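Local coordinates for tubulin-specific chaperone (Trypanosoma brucei, PDB 4B6W), which probably binds alpha-tubulin and microtubule plus ends as tubulin-binding cofactor B, a tubulin-folding chaperone whose ubiquitin-like domain is the piece in this structure, at residues 5-10 with 32-37. Residues are numbered along the deposited sequence; the frame is centred on the assembly and turned at random.
Sequences VSLTHS and ENVFTH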
loop_
_atom_site.group_PDB
_atom_site.type_symbol
_atom_site.label_atom_id
_atom_site.label_comp_id
_atom_site.label_asym_id
_atom_site.label_seq_id
_atom_site.Cartn_x
_atom_site.Cartn_y
_atom_site.Cartn_z
ATOM N N VAL A 5 4.196 -2.601 7.976
ATOM C CA VAL A 5 3.336 -3.369 7.070
ATOM C C VAL A 5 4.176 -4.174 6.068
ATOM O O VAL A 5 5.385 -3.997 5.960
ATOM C CB VAL A 5 2.326 -2.440 6.319
ATOM C CG1 VAL A 5 1.484 -1.729 7.305
ATOM C CG2 VAL A 5 3.044 -1.399 5.426
ATOM N N SER A 6 3.536 -5.087 5.345
ATOM C CA SER A 6 4.214 -5.718 4.216
ATOM C C SER A 6 3.584 -5.286 2.892
ATOM O O SER A 6 2.501 -4.755 2.854
ATOM C CB SER A 6 4.268 -7.249 4.353
ATOM O OG SER A 6 3.024 -7.773 4.728
ATOM N N LEU A 7 4.293 -5.488 1.797
ATOM C CA LEU A 7 3.785 -5.086 0.498
ATOM C C LEU A 7 3.745 -6.310 -0.367
ATOM O O LEU A 7 4.723 -7.090 -0.408
ATOM C CB LEU A 7 4.673 -4.054 -0.166
ATOM C CG LEU A 7 4.965 -2.729 0.511
ATOM C CD1 LEU A 7 5.983 -1.934 -0.331
ATOM C CD2 LEU A 7 3.688 -1.952 0.694
ATOM N N THR A 8 2.610 -6.450 -1.051
ATOM C CA THR A 8 2.396 -7.445 -2.072
ATOM C C THR A 8 2.036 -6.710 -3.381
ATOM O O THR A 8 1.753 -5.522 -3.370
ATOM C CB THR A 8 1.275 -8.410 -1.669
ATOM O OG1 THR A 8 0.064 -7.663 -1.456
ATOM C CG2 THR A 8 1.635 -9.162 -0.389
ATOM N N HIS A 9 2.047 -7.438 -4.494
ATOM C CA HIS A 9 1.879 -6.840 -5.813
ATOM C C HIS A 9 1.022 -7.726 -6.694
ATOM O O HIS A 9 1.363 -8.861 -6.890
ATOM C CB HIS A 9 3.260 -6.658 -6.469
ATOM C CG HIS A 9 3.208 -5.876 -7.745
ATOM N ND1 HIS A 9 3.798 -6.313 -8.915
ATOM C CD2 HIS A 9 2.620 -4.690 -8.040
ATOM C CE1 HIS A 9 3.572 -5.423 -9.869
ATOM N NE2 HIS A 9 2.843 -4.439 -9.368
ATOM N N SER A 10 -0.051 -7.184 -7.263
ATOM C CA SER A 10 -1.004 -7.966 -8.070
ATOM C C SER A 10 -0.443 -8.597 -9.349
ATOM O O SER A 10 -1.084 -9.489 -9.918
ATOM C CB SER A 10 -2.228 -7.118 -8.447
ATOM O OG SER A 10 -1.950 -6.176 -9.466
ATOM N N GLU A 32 4.863 6.516 -3.997
ATOM C CA GLU A 32 6.180 6.928 -4.459
ATOM C C GLU A 32 7.230 5.967 -3.965
ATOM O O GLU A 32 8.052 5.489 -4.736
ATOM C CB GLU A 32 6.539 8.320 -3.944
ATOM C CG GLU A 32 5.853 9.434 -4.702
ATOM C CD GLU A 32 6.238 9.440 -6.161
ATOM O OE1 GLU A 32 7.468 9.438 -6.431
ATOM O OE2 GLU A 32 5.312 9.451 -7.013
ATOM N N ASN A 33 7.208 5.733 -2.665
ATOM C CA ASN A 33 8.083 4.770 -2.019
ATOM C C ASN A 33 7.915 3.347 -2.523
ATOM O O ASN A 33 8.897 2.661 -2.791
ATOM C CB ASN A 33 7.857 4.773 -0.520
ATOM C CG ASN A 33 8.837 3.913 0.180
ATOM O OD1 ASN A 33 8.494 2.821 0.662
ATOM N ND2 ASN A 33 10.089 4.346 0.186
ATOM N N VAL A 34 6.668 2.935 -2.684
ATOM C CA VAL A 34 6.317 1.631 -3.259
ATOM C C VAL A 34 6.956 1.413 -4.636
ATOM O O VAL A 34 7.386 0.312 -4.957
ATOM C CB VAL A 34 4.784 1.427 -3.312
ATOM C CG1 VAL A 34 4.434 0.159 -4.064
ATOM C CG2 VAL A 34 4.227 1.340 -1.910
ATOM N N PHE A 35 7.049 2.480 -5.430
ATOM C CA PHE A 35 7.703 2.433 -6.752
ATOM C C PHE A 35 9.148 1.949 -6.679
ATOM O O PHE A 35 9.634 1.306 -7.600
ATOM C CB PHE A 35 7.652 3.817 -7.411
ATOM C CG PHE A 35 8.337 3.887 -8.756
ATOM C CD1 PHE A 35 9.709 4.132 -8.843
ATOM C CD2 PHE A 35 7.612 3.723 -9.919
ATOM C CE1 PHE A 35 10.366 4.207 -10.086
ATOM C CE2 PHE A 35 8.244 3.802 -11.179
ATOM C CZ PHE A 35 9.633 4.048 -11.259
ATOM N N THR A 36 9.829 2.254 -5.576
ATOM C CA THR A 36 11.223 1.788 -5.375
ATOM C C THR A 36 11.326 0.233 -5.323
ATOM O O THR A 36 12.365 -0.330 -5.636
ATOM C CB THR A 36 11.923 2.483 -4.148
ATOM O OG1 THR A 36 11.388 2.021 -2.916
ATOM C CG2 THR A 36 11.720 3.988 -4.201
ATOM N N HIS A 37 10.233 -0.441 -4.982
ATOM C CA HIS A 37 10.205 -1.906 -4.935
ATOM C C HIS A 37 9.568 -2.570 -6.159
ATOM O O HIS A 37 10.090 -3.544 -6.653
ATOM C CB HIS A 37 9.462 -2.384 -3.673
ATOM C CG HIS A 37 10.057 -1.879 -2.392
ATOM N ND1 HIS A 37 11.248 -2.353 -1.886
ATOM C CD2 HIS A 37 9.636 -0.922 -1.534
ATOM C CE1 HIS A 37 11.519 -1.724 -0.756
ATOM N NE2 HIS A 37 10.554 -0.852 -0.517
#
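One methyl of Leu7 reaches from strand 2-9 toward helix 27-35 and touches Val34 and, three residues on, His37. CD1 is the atom that does so, 4.0 Å from CG2 of Val34 and equally 4.0 Å from CD2 of His37. The leucine points at the helix and its branch stands anti to the backbone carbonyl carbon (chi1 -58°); chi2 near 175° sets CD1 anti to CA and carries this one methyl outward to the helix side. The CA atoms of Leu7 and Val34 lie 8.1 Å apart. Val34 meets it obliquely with one branch, a short apolar side chain whose methyls suit the buried face of the helix that looks onto the sheet. His37 crosses the leucine at about a right angle and offers the carbon CD2 of its ring, while NE2, the next ring atom, is hydrogen-bonded to Lys19 NZ; the imidazole thus serves apolar and polar neighbours at once. Thr36 OG1 sits 3.6 Å from the His37 ring plane, displaced from the ring centre, on the opposite side of that plane from Leu7 CD1. That hydroxyl donates to Asn33 O in the carbonyl plane at 2.6 Å, and Thr36 N binds the same oxygen, two bonds to one carbonyl oxygen that probably steady the turn leading into His37. No hydrogen bond joins the two segments, and they meet through this small, buried carbon contact. In this ubiquitin-like beta-grasp fold, helix 27-35 packs across the mixed sheet: Leu7 on strand 2-9 touches Val16 of strand 15-22 and Ile78 of strand 77-82, the strands flanking its own; His37 also rests on Val16, and Val34 on Tyr21 and Val80.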